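Local coordinates for protein endoglucanase FnCel5A (Fervidobacterium nodosum, PDB 3NCO) that probably hydrolyses internal beta-1,4-glucosidic bonds of cellulose and related beta-glucans, as an endoglucanase of glycoside hydrolase family 5, at residues 23-28 and 258-263; 33-36 and 41-44; 45-50 and 56-61; 271-276 and 314-319; 300-303 and 308-311. All coordinates share one frame; numbering follows the deposited sequence.

Contact 1 of 5, residues 23-28 and 258-263; sequences GINMGN and LGEFGA
A single hydrogen bond from a side chain to the backbone, deep inside a closed beta-barrel, ties Asn-25 at the end of strand 22-25 to Gly-259 on strand 256-261. Asn-25 ND2 donates to Gly-259 O at 3.0 Å, and the N-H...O angle of 177° makes the bond practically linear. The carbonyl oxygen lies in the amide plane of Asn-25, and the donor lies in the carbonyl plane of Gly-259, so the N-H stays in its own amide plane and meets the oxygen within that of the carbonyl. The two strands are not neighbours in the sheet. Strand 289-292 runs between them, and its Tyr-292 O also accepts from ND2, leaving the nitrogen shared by two backbone carbonyls. This is the parallel eight-stranded TIM barrel of family 5, seen where its first and seventh strands approach across the eighth. Glu-260 stands beside the amide, with its CG 4.0 Å from Asn-25 ND2. The two side chains cross near a right angle, their flat ends 79° apart. Beyond CG the glutamate runs extended (chi2 179°), which carries its carboxylate past the amide to Tyr-205 OH and, by a salt bridge, to Arg-59. The same arginine donates to Asn-25 OD1, so one guanidinium nitrogen, Arg-59 NH1, joins both side chains. The placing of Glu-260 late on the seventh strand is consistent with the position of the nucleophile in related family 5 enzymes.

Contact 2 of 5, residues 33-36 and 41-44; sequences PVEG and YIED
Glu-35 reaches forward across its own loop to grip the main chain at Ile-42 while its carboxylate lies over the ring of Tyr-41. Its CG is anti to the backbone N (chi1 -168°) and the chain stays extended beyond it, giving the span needed to bring OE2 within 2.7 Å of Ile-42 N. That hydrogen bond is nearly straight and meets OE2 almost along its C-O axis. The ring of Tyr-41 also swings away from its backbone N (chi1 179°), and this turns one face beneath the glutamate. OE2 stands 3.5 Å above the ring plane, displaced toward the rim, and the carboxylate is tilted by 24° from the ring. The other oxygen lies by the next atom of the same rim, Glu-35 OE1 being 3.4 Å from Tyr-41 CE1. Ile-42 adds an aliphatic flank, its CG1 lying 3.4 Å from Glu-35 OE2. Arg-83 of helix 78-93 takes up the second oxygen in a salt bridge to OE1 and also donates to Ile-42 O. A glutamine at Glu-35 would probably forfeit the charge pairing with Arg-83, leaving that guanidinium without its carboxylate mate. Next to the glutamate, Gly-36 has a positive phi at which a side chain would press on the preceding carbonyl. The bond and the ring contact join two parts of the long loop that leads from strand 22-25 to helix 44-53, the first beta-alpha connection of a TIM barrel.

Contact 3 of 5, residues 45-50 and 56-61; sequences EYFKII and DSVRIP
Val-58 is the point at which strand 57-60 meets helix 44-53, inside the first beta-alpha-beta crossover of the TIM barrel, where the helix packs against the outer surface of the sheet. Just before the strand, Asp-56 points away from the helix, and its OD2 accepts from His-22 N, at the start of strand 22-25. Ser-57 also faces away, its OG bonded to Ile-20 O. Val-58 then turns toward the helix. With chi1 at 55°, its CG1 lies between the backbone N and the carbonyl carbon, and CG2 is anti to that nitrogen, a conformation that sets both methyls against Phe-47. Arg-59 alternates to the opposite side of the strand, into the barrel, and forms a salt bridge with Glu-140. Ile-60 faces outward again like Val-58, where it touches Val-87 of helix 78-93 and Val-98 of the next strand. The junction is wholly apolar and has no hydrogen bond across it. Phe-47 also touches Val-87, Val-90 and Ala-91 of helix 78-93. Ile-50 reaches the valine from the following helical turn, its CD1 4.5 Å from Val-58 CG2. The Phe-47 ring presents its edge: CE1 is 3.9 Å from Val-58 CG2, which lies in the ring plane, and 4.0 Å from Val-58 CG1.

Contact 4 of 5, residues 271-276 and 314-319; sequences SRVKWT and TTSALG
Ser-316 presses into helix 269-285 between Val-273 and Thr-276, and most of the close packing of this helix pair gathers round it. The short segments run almost parallel, their axes 13° apart and separated by 8.4 Å. The approach is close because the interface is built from small side chains: serine, alanine and threonine. Ser-316 OG donates to Val-273 O at 2.8 Å. It comes well to the side of the carbonyl, with a C=O...donor angle of 120°, and Ser-316 OG also lies 3.3 Å from Val-273 CG1. One turn on, Thr-276 CB meets Ser-316 CB at 3.8 Å, and Thr-276 CG2 reaches the backbone of the partner helix, 3.7 Å from Ala-317 CA. The threonine is held in this orientation by its own hydroxyl: with chi1 at -56°, OG1 lies beside the backbone N and donates to Arg-272 O, 2.6 Å away. That carbonyl is gripped twice, by Thr-276 N and Thr-276 OG1 from opposite faces of its plane. In the TIM-barrel architecture, helix 269-285 joins the seventh and eighth strands, and helix 313-318 follows the eighth, closing the outer ring near the chain end. Thr-276 and Ala-317 both touch Tyr-292, and this marks the inner, barrel-facing side of the contact. The outer side is looser. Val-273 is only partly buried, and of its side chain mainly CG1 comes close to the partner. Lys-274 leaves the backbone on the side away from the partner, and its NZ forms a salt bridge with Glu-270; Thr-315 turns its hydroxyl to Glu-311. Gly-319, with positive phi, leaves the helix at an exposed position.

Contact 5 of 5, residues 300-303 and 308-311; sequences GLYD and TWIE
The indole of Trp-309 receives Tyr-302 on one face and Leu-301 at its edge. Tyr-302 CD1 stands 3.7 Å above the Trp-309 plane, over its centre, in an edge-to-face pair whose planes are 68° apart. The tyrosine ring and the five-membered ring have centroids separated by 5.2 Å. Tyr-302 CB adds a CH-pi contact over the same indole, 4.3 Å from the centroid of the six-membered ring. In the plane at the edge, Leu-301 CB is 3.7 Å from Trp-309 CZ3. These groups decorate a short antiparallel beta-hairpin, strands 302-303 and 308-309, which follows the eighth barrel strand. Tyr-302 and Trp-309 form a non-hydrogen-bonded pair with side chains on one sheet face, so the rings can meet directly. CG of the tryptophan lies beside its own backbone N (chi1 -63°), and this turn brings the indole over toward the partner strand. Phe-295 stacks on the tyrosine, while Phe-55 and Ile-49 flank the tryptophan. A serine in place of Trp-309 would probably open a gap between the hairpin and helix 44-53 and leave the Tyr-302 edge without its aromatic mate. On the other sheet face, Asp-303 and Thr-308 are a hydrogen-bonded pair. Asp-303 OD1 accepts from Trp-305 N and Thr-306 N, in the manner of an Asx turn. The backbone bond Asp-303 N to Thr-308 O measures 2.8 Å, and its return from Thr-308 N is longer. Beyond the strands, Ile-310 N donates to Leu-301 O, and Ile-310 CD1 lies 3.3 Å from Gly-300 O.

Overall arrangement
Contact 1 lies innermost, about 6 Å from the centre of the chain, at the C-terminal ends of the barrel strands, where the active site of family 5 enzymes is expected. Contact 3 is its neighbour in the sheet, with centres about 11 Å apart: Met-26 N lies 2.8 Å from Arg-59 O, a probable hydrogen bond. Contact 2 precedes the helix of contact 3 and packs on it through Ile-42 CG2, 3.5 Å from Phe-47 CE2. Contact 5 touches contacts 1, 3 and 4; a phosphate ion, probably from crystallisation, sits about 4 Å from Gly-300. Contact 4 links back to contact 1 through Arg-272 NE and Ala-263 O. Contacts 2 and 4 are remote, their centres about 26 Å apart.

Contact 1 of 5, residues 23-28 and 258-263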
# COMPACT_ATOMS: atom_id res chain seq x y z
N GLY A 23 9.87 2.89 0.73
CA GLY A 23 9.02 2.90 1.90
C GLY A 23 8.78 1.53 2.47
O GLY A 23 9.37 0.52 2.00
N ILE A 24 7.97 1.51 3.53
CA ILE A 24 7.58 0.23 4.14
C ILE A 24 6.14 0.30 4.66
O ILE A 24 5.64 1.36 5.00
CB ILE A 24 8.59 -0.15 5.23
CG1 ILE A 24 8.57 -1.66 5.68
CG2 ILE A 24 8.49 0.86 6.41
CD1 ILE A 24 9.69 -1.97 6.55
N ASN A 25 5.46 -0.86 4.66
CA ASN A 25 4.11 -0.95 5.17
C ASN A 25 4.15 -1.28 6.64
O ASN A 25 4.86 -2.22 7.05
CB ASN A 25 3.39 -2.11 4.47
CG ASN A 25 2.92 -1.74 3.07
OD1 ASN A 25 1.81 -1.24 2.93
ND2 ASN A 25 3.74 -1.93 2.06
N MSE A 26 3.32 -0.54 7.38
CA MSE A 26 3.19 -0.76 8.83
C MSE A 26 1.87 -1.49 8.99
O MSE A 26 0.83 -0.89 9.34
CB MSE A 26 3.39 0.58 9.56
CG MSE A 26 4.97 0.70 10.03
SE MSE A 26 4.59 -0.40 11.91
CE MSE A 26 3.66 -2.04 11.76
N GLY A 27 1.95 -2.76 8.64
CA GLY A 27 0.82 -3.69 8.52
C GLY A 27 0.57 -4.65 9.67
O GLY A 27 1.42 -4.83 10.58
N ASN A 28 -0.59 -5.32 9.55
CA ASN A 28 -1.11 -6.23 10.56
C ASN A 28 -1.49 -5.54 11.85
O ASN A 28 -1.57 -6.20 12.89
CB ASN A 28 -0.07 -7.35 10.87
CG ASN A 28 -0.13 -8.50 9.88
OD1 ASN A 28 -0.04 -8.31 8.68
ND2 ASN A 28 -0.23 -9.72 10.39
N LEU A 258 4.67 1.16 -6.37
CA LEU A 258 4.53 -0.25 -6.09
C LEU A 258 4.26 -0.35 -4.58
O LEU A 258 5.21 -0.31 -3.77
CB LEU A 258 5.88 -0.94 -6.45
CG LEU A 258 6.09 -2.39 -5.96
CD1 LEU A 258 4.97 -3.24 -6.52
CD2 LEU A 258 7.47 -2.99 -6.35
N GLY A 259 2.96 -0.44 -4.21
CA GLY A 259 2.57 -0.22 -2.81
C GLY A 259 2.80 -1.37 -1.89
O GLY A 259 2.88 -1.18 -0.68
N GLU A 260 2.87 -2.58 -2.46
CA GLU A 260 3.28 -3.71 -1.64
C GLU A 260 4.11 -4.60 -2.49
O GLU A 260 3.83 -4.82 -3.66
CB GLU A 260 2.10 -4.53 -1.13
CG GLU A 260 1.14 -3.78 -0.29
CD GLU A 260 -0.02 -4.64 0.18
OE1 GLU A 260 0.01 -5.89 0.01
OE2 GLU A 260 -1.09 -4.06 0.63
N PHE A 261 5.12 -5.17 -1.87
CA PHE A 261 5.87 -6.29 -2.44
C PHE A 261 6.59 -7.07 -1.35
O PHE A 261 7.12 -6.47 -0.42
CB PHE A 261 6.85 -5.86 -3.58
CG PHE A 261 8.14 -5.21 -3.11
CD1 PHE A 261 8.15 -3.90 -2.69
CD2 PHE A 261 9.35 -5.92 -3.20
CE1 PHE A 261 9.37 -3.27 -2.29
CE2 PHE A 261 10.52 -5.34 -2.83
CZ PHE A 261 10.57 -4.03 -2.37
N GLY A 262 6.57 -8.40 -1.41
CA GLY A 262 7.30 -9.15 -0.36
C GLY A 262 7.12 -10.65 -0.50
O GLY A 262 6.18 -11.09 -1.15
N ALA A 263 8.02 -11.42 0.13
CA ALA A 263 7.93 -12.88 0.11
C ALA A 263 7.77 -13.38 1.55
O ALA A 263 8.55 -12.99 2.44
CB ALA A 263 9.16 -13.49 -0.54

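Contact 2 of 5, residues 33-36 and 41-44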
# COMPACT_ATOMS: atom_id res chain seq x y z
N PRO A 33 -9.14 -6.23 13.01
CA PRO A 33 -10.44 -5.71 13.47
C PRO A 33 -10.30 -4.70 14.62
O PRO A 33 -11.09 -3.75 14.74
CB PRO A 33 -11.17 -6.97 13.96
CG PRO A 33 -10.49 -8.12 13.23
CD PRO A 33 -9.04 -7.69 13.08
N VAL A 34 -9.37 -5.01 15.52
CA VAL A 34 -8.96 -4.12 16.61
C VAL A 34 -7.42 -4.13 16.60
O VAL A 34 -6.77 -5.21 16.53
CB VAL A 34 -9.45 -4.62 17.99
CG1 VAL A 34 -8.86 -3.74 19.07
CG2 VAL A 34 -10.97 -4.59 18.09
N GLU A 35 -6.80 -2.94 16.67
CA GLU A 35 -5.32 -2.92 16.58
C GLU A 35 -4.76 -3.75 17.73
O GLU A 35 -5.10 -3.55 18.91
CB GLU A 35 -4.77 -1.51 16.65
CG GLU A 35 -3.27 -1.41 16.27
CD GLU A 35 -2.66 -0.04 16.59
OE1 GLU A 35 -3.42 0.84 17.02
OE2 GLU A 35 -1.42 0.12 16.43
N GLY A 36 -3.85 -4.65 17.37
CA GLY A 36 -3.25 -5.56 18.36
C GLY A 36 -3.80 -6.97 18.25
O GLY A 36 -3.16 -7.93 18.68
N TYR A 41 1.08 -4.01 17.26
CA TYR A 41 0.49 -2.79 17.80
C TYR A 41 1.54 -1.74 17.55
O TYR A 41 2.71 -1.95 17.93
CB TYR A 41 0.20 -2.92 19.31
CG TYR A 41 -0.38 -1.63 19.86
CD1 TYR A 41 -1.72 -1.35 19.65
CD2 TYR A 41 0.42 -0.69 20.54
CE1 TYR A 41 -2.29 -0.16 20.11
CE2 TYR A 41 -0.13 0.53 20.98
CZ TYR A 41 -1.49 0.77 20.75
OH TYR A 41 -2.08 1.95 21.19
N ILE A 42 1.16 -0.63 16.92
CA ILE A 42 2.16 0.38 16.50
C ILE A 42 2.72 1.18 17.68
O ILE A 42 2.00 1.91 18.35
CB ILE A 42 1.61 1.31 15.39
CG1 ILE A 42 1.09 0.46 14.20
CG2 ILE A 42 2.71 2.34 14.97
CD1 ILE A 42 0.33 1.20 13.16
N GLU A 43 4.00 1.01 17.91
CA GLU A 43 4.73 1.75 18.94
C GLU A 43 5.26 3.01 18.31
O GLU A 43 5.69 3.02 17.16
CB GLU A 43 5.89 0.88 19.54
CG GLU A 43 5.36 -0.44 20.22
CD GLU A 43 6.48 -1.42 20.78
OE1 GLU A 43 7.65 -0.94 21.04
OE2 GLU A 43 6.20 -2.68 21.03
N ASP A 44 5.27 4.11 19.08
CA ASP A 44 5.79 5.37 18.53
C ASP A 44 7.23 5.19 18.09
O ASP A 44 7.66 5.83 17.11
CB ASP A 44 5.77 6.45 19.63
CG ASP A 44 4.37 6.98 19.92
OD1 ASP A 44 3.38 6.47 19.33
OD2 ASP A 44 4.28 7.92 20.79

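Contact 3 of 5, residues 45-50 and 56-61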
# COMPACT_ATOMS: atom_id res chain seq x y z
N GLU A 45 7.99 4.37 18.81
CA GLU A 45 9.43 4.16 18.49
C GLU A 45 9.62 3.55 17.09
O GLU A 45 10.65 3.70 16.48
CB GLU A 45 10.16 3.28 19.53
CG GLU A 45 9.66 1.80 19.45
CD GLU A 45 10.17 0.87 20.55
OE1 GLU A 45 11.13 0.08 20.30
OE2 GLU A 45 9.59 0.92 21.69
N TYR A 46 8.60 2.84 16.58
CA TYR A 46 8.74 2.19 15.28
C TYR A 46 9.09 3.19 14.19
O TYR A 46 9.88 2.88 13.27
CB TYR A 46 7.44 1.50 14.88
CG TYR A 46 7.13 0.20 15.63
CD1 TYR A 46 8.07 -0.38 16.49
CD2 TYR A 46 5.95 -0.47 15.38
CE1 TYR A 46 7.78 -1.60 17.15
CE2 TYR A 46 5.65 -1.67 16.00
CZ TYR A 46 6.57 -2.24 16.86
OH TYR A 46 6.26 -3.44 17.49
N PHE A 47 8.51 4.38 14.29
CA PHE A 47 8.76 5.40 13.21
C PHE A 47 10.18 5.97 13.25
O PHE A 47 10.79 6.24 12.18
CB PHE A 47 7.68 6.47 13.21
CG PHE A 47 6.32 5.91 12.97
CD1 PHE A 47 5.99 5.36 11.74
CD2 PHE A 47 5.38 5.92 13.98
CE1 PHE A 47 4.71 4.79 11.51
CE2 PHE A 47 4.10 5.36 13.78
CZ PHE A 47 3.76 4.82 12.54
N LYS A 48 10.73 6.13 14.45
CA LYS A 48 12.11 6.56 14.61
C LYS A 48 13.03 5.47 14.06
O LYS A 48 13.98 5.76 13.36
CB LYS A 48 12.43 6.86 16.09
CG LYS A 48 13.90 7.18 16.36
CD LYS A 48 14.13 7.40 17.85
CE LYS A 48 15.65 7.54 18.12
NZ LYS A 48 16.02 7.83 19.53
N ILE A 49 12.69 4.21 14.34
CA ILE A 49 13.45 3.04 13.83
C ILE A 49 13.44 2.95 12.30
O ILE A 49 14.46 2.77 11.64
CB ILE A 49 12.88 1.77 14.50
CG1 ILE A 49 13.28 1.79 15.98
CG2 ILE A 49 13.35 0.48 13.85
CD1 ILE A 49 12.47 0.86 16.86
N ILE A 50 12.25 3.07 11.75
CA ILE A 50 12.11 3.08 10.31
C ILE A 50 12.92 4.19 9.63
O ILE A 50 13.60 3.98 8.62
CB ILE A 50 10.58 3.15 9.93
CG1 ILE A 50 9.88 1.84 10.36
CG2 ILE A 50 10.37 3.42 8.39
CD1 ILE A 50 8.35 1.89 10.25
N ASP A 56 12.09 6.18 3.36
CA ASP A 56 11.57 7.54 3.16
C ASP A 56 10.13 7.72 3.59
O ASP A 56 9.70 8.85 3.83
CB ASP A 56 11.66 7.92 1.67
CG ASP A 56 13.06 7.79 1.12
OD1 ASP A 56 13.98 8.49 1.58
OD2 ASP A 56 13.22 6.93 0.21
N SER A 57 9.38 6.62 3.65
CA SER A 57 7.93 6.75 3.83
C SER A 57 7.35 5.49 4.46
O SER A 57 8.01 4.43 4.50
CB SER A 57 7.29 6.99 2.46
OG SER A 57 7.47 5.84 1.65
N VAL A 58 6.15 5.65 4.99
CA VAL A 58 5.45 4.52 5.59
C VAL A 58 4.03 4.51 5.07
O VAL A 58 3.38 5.55 4.96
CB VAL A 58 5.44 4.65 7.18
CG1 VAL A 58 4.87 5.96 7.68
CG2 VAL A 58 4.90 3.43 7.85
N ARG A 59 3.56 3.30 4.74
CA ARG A 59 2.20 3.14 4.29
C ARG A 59 1.43 2.45 5.44
O ARG A 59 1.89 1.42 5.91
CB ARG A 59 2.16 2.24 3.02
CG ARG A 59 0.72 1.90 2.64
CD ARG A 59 0.69 1.34 1.21
NE ARG A 59 -0.64 0.99 0.69
CZ ARG A 59 -1.19 -0.22 0.71
NH1 ARG A 59 -0.57 -1.25 1.31
NH2 ARG A 59 -2.39 -0.39 0.11
N ILE A 60 0.30 3.03 5.85
CA ILE A 60 -0.45 2.58 7.06
C ILE A 60 -1.86 2.06 6.63
O ILE A 60 -2.77 2.84 6.42
CB ILE A 60 -0.62 3.74 8.10
CG1 ILE A 60 0.74 4.42 8.40
CG2 ILE A 60 -1.21 3.24 9.41
CD1 ILE A 60 0.60 5.63 9.41
N PRO A 61 -2.03 0.73 6.54
CA PRO A 61 -3.31 0.06 6.34
C PRO A 61 -4.25 0.38 7.53
O PRO A 61 -3.84 0.30 8.69
CB PRO A 61 -2.90 -1.42 6.28
CG PRO A 61 -1.37 -1.41 5.75
CD PRO A 61 -0.85 -0.20 6.53

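Contact 4 of 5, residues 271-276 and 314-319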
# COMPACT_ATOMS: atom_id res chain seq x y z
N SER A 271 16.40 -17.23 -1.38
CA SER A 271 15.37 -16.87 -2.38
C SER A 271 14.66 -15.54 -2.08
O SER A 271 14.51 -14.71 -2.96
CB SER A 271 14.34 -17.97 -2.61
OG SER A 271 14.94 -19.15 -3.12
N ARG A 272 14.27 -15.33 -0.83
CA ARG A 272 13.57 -14.10 -0.45
C ARG A 272 14.44 -12.88 -0.73
O ARG A 272 13.98 -11.84 -1.26
CB ARG A 272 13.23 -14.16 1.04
CG ARG A 272 12.10 -15.11 1.33
CD ARG A 272 11.82 -15.20 2.79
NE ARG A 272 11.06 -14.05 3.23
CZ ARG A 272 11.08 -13.55 4.48
NH1 ARG A 272 11.82 -14.13 5.42
NH2 ARG A 272 10.32 -12.49 4.78
N VAL A 273 15.73 -13.03 -0.38
CA VAL A 273 16.69 -11.95 -0.49
C VAL A 273 16.91 -11.58 -1.97
O VAL A 273 16.87 -10.37 -2.32
CB VAL A 273 18.02 -12.37 0.19
CG1 VAL A 273 19.18 -11.48 -0.30
CG2 VAL A 273 17.88 -12.29 1.70
N LYS A 274 17.10 -12.61 -2.81
CA LYS A 274 17.27 -12.40 -4.26
C LYS A 274 16.01 -11.81 -4.93
O LYS A 274 16.11 -10.89 -5.76
CB LYS A 274 17.65 -13.69 -4.95
CG LYS A 274 19.08 -14.11 -4.68
CD LYS A 274 19.44 -15.37 -5.51
CE LYS A 274 20.74 -16.02 -5.04
NZ LYS A 274 21.83 -15.02 -4.87
N TRP A 275 14.84 -12.38 -4.62
CA TRP A 275 13.57 -11.90 -5.20
C TRP A 275 13.33 -10.44 -4.80
O TRP A 275 13.01 -9.61 -5.65
CB TRP A 275 12.40 -12.81 -4.77
CG TRP A 275 11.07 -12.45 -5.39
CD1 TRP A 275 10.54 -12.98 -6.56
CD2 TRP A 275 10.09 -11.54 -4.87
NE1 TRP A 275 9.30 -12.41 -6.79
CE2 TRP A 275 9.01 -11.53 -5.78
CE3 TRP A 275 10.04 -10.71 -3.73
CZ2 TRP A 275 7.89 -10.71 -5.60
CZ3 TRP A 275 8.91 -9.89 -3.54
CH2 TRP A 275 7.86 -9.91 -4.49
N THR A 276 13.53 -10.15 -3.51
CA THR A 276 13.22 -8.79 -3.03
C THR A 276 14.11 -7.76 -3.69
O THR A 276 13.65 -6.68 -4.11
CB THR A 276 13.31 -8.75 -1.49
OG1 THR A 276 12.43 -9.75 -0.96
CG2 THR A 276 12.89 -7.36 -0.94
N THR A 314 16.66 -6.81 4.61
CA THR A 314 16.28 -5.38 4.71
C THR A 314 16.99 -4.58 3.65
O THR A 314 16.39 -3.73 3.00
CB THR A 314 16.51 -4.83 6.14
OG1 THR A 314 15.67 -5.55 7.05
CG2 THR A 314 16.20 -3.33 6.23
N THR A 315 18.28 -4.87 3.49
CA THR A 315 19.05 -4.21 2.42
C THR A 315 18.48 -4.53 1.03
O THR A 315 18.44 -3.66 0.15
CB THR A 315 20.55 -4.57 2.55
OG1 THR A 315 21.00 -4.17 3.85
CG2 THR A 315 21.37 -3.87 1.47
N SER A 316 18.01 -5.76 0.84
CA SER A 316 17.28 -6.08 -0.43
C SER A 316 16.08 -5.19 -0.71
O SER A 316 15.87 -4.80 -1.87
CB SER A 316 16.79 -7.53 -0.46
OG SER A 316 17.90 -8.42 -0.66
N ALA A 317 15.31 -4.90 0.35
CA ALA A 317 14.10 -4.08 0.19
C ALA A 317 14.40 -2.58 0.02
O ALA A 317 13.59 -1.83 -0.58
CB ALA A 317 13.15 -4.26 1.42
N LEU A 318 15.48 -2.14 0.65
CA LEU A 318 15.78 -0.70 0.76
C LEU A 318 16.83 -0.23 -0.22
O LEU A 318 16.77 0.89 -0.75
CB LEU A 318 16.14 -0.35 2.21
CG LEU A 318 16.42 1.11 2.53
CD1 LEU A 318 15.27 1.97 2.07
CD2 LEU A 318 16.69 1.25 4.05
N GLY A 319 17.83 -1.09 -0.46
CA GLY A 319 18.88 -0.77 -1.41
C GLY A 319 20.08 -0.08 -0.82
O GLY A 319 20.99 0.29 -1.56

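Contact 5 of 5, residues 300-303 and 308-311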
# COMPACT_ATOMS: atom_id res chain seq x y z
N GLY A 300 8.00 -9.93 7.59
CA GLY A 300 8.65 -8.79 8.29
C GLY A 300 10.12 -8.58 8.07
O GLY A 300 10.89 -9.55 7.95
N LEU A 301 10.54 -7.31 8.01
CA LEU A 301 11.97 -6.96 7.99
C LEU A 301 12.59 -6.77 9.36
O LEU A 301 13.83 -6.88 9.51
CB LEU A 301 12.23 -5.66 7.19
CG LEU A 301 11.81 -5.70 5.70
CD1 LEU A 301 12.16 -4.40 4.99
CD2 LEU A 301 12.51 -6.87 5.01
N TYR A 302 11.75 -6.43 10.33
CA TYR A 302 12.25 -6.06 11.64
C TYR A 302 11.87 -7.11 12.66
O TYR A 302 10.68 -7.42 12.81
CB TYR A 302 11.66 -4.73 12.02
CG TYR A 302 12.21 -4.16 13.31
CD1 TYR A 302 13.49 -3.58 13.35
CD2 TYR A 302 11.46 -4.19 14.48
CE1 TYR A 302 14.00 -3.04 14.56
CE2 TYR A 302 11.94 -3.62 15.68
CZ TYR A 302 13.18 -3.04 15.71
OH TYR A 302 13.60 -2.53 16.88
N ASP A 303 12.89 -7.62 13.36
CA ASP A 303 12.68 -8.61 14.40
C ASP A 303 12.39 -7.86 15.71
O ASP A 303 13.31 -7.27 16.32
CB ASP A 303 13.96 -9.45 14.57
CG ASP A 303 13.77 -10.63 15.54
OD1 ASP A 303 12.99 -10.52 16.50
OD2 ASP A 303 14.45 -11.67 15.32
N THR A 308 16.19 -5.70 16.02
CA THR A 308 17.16 -5.58 14.94
C THR A 308 16.52 -5.89 13.60
O THR A 308 15.57 -6.67 13.51
CB THR A 308 18.35 -6.55 15.15
OG1 THR A 308 17.86 -7.91 15.21
CG2 THR A 308 19.08 -6.22 16.46
N TRP A 309 17.08 -5.29 12.56
CA TRP A 309 16.66 -5.62 11.19
C TRP A 309 17.24 -6.95 10.70
O TRP A 309 18.39 -7.29 11.01
CB TRP A 309 17.11 -4.51 10.24
CG TRP A 309 16.46 -3.19 10.55
CD1 TRP A 309 16.97 -2.18 11.35
CD2 TRP A 309 15.21 -2.71 10.05
NE1 TRP A 309 16.07 -1.13 11.39
CE2 TRP A 309 15.00 -1.43 10.60
CE3 TRP A 309 14.25 -3.25 9.19
CZ2 TRP A 309 13.85 -0.67 10.32
CZ3 TRP A 309 13.09 -2.52 8.93
CH2 TRP A 309 12.91 -1.23 9.47
N ILE A 310 16.42 -7.73 10.00
CA ILE A 310 16.84 -8.95 9.36
C ILE A 310 17.65 -8.55 8.14
O ILE A 310 17.19 -7.77 7.30
CB ILE A 310 15.63 -9.82 8.95
CG1 ILE A 310 14.82 -10.19 10.21
CG2 ILE A 310 16.06 -11.11 8.19
CD1 ILE A 310 13.37 -10.55 9.91
N GLU A 311 18.89 -9.03 8.09
CA GLU A 311 19.81 -8.68 7.02
C GLU A 311 20.35 -9.96 6.39
O GLU A 311 20.58 -10.95 7.09
CB GLU A 311 21.01 -7.89 7.57
CG GLU A 311 20.68 -6.48 8.05
CD GLU A 311 20.25 -5.52 6.94
OE1 GLU A 311 20.31 -5.90 5.75
OE2 GLU A 311 19.86 -4.37 7.26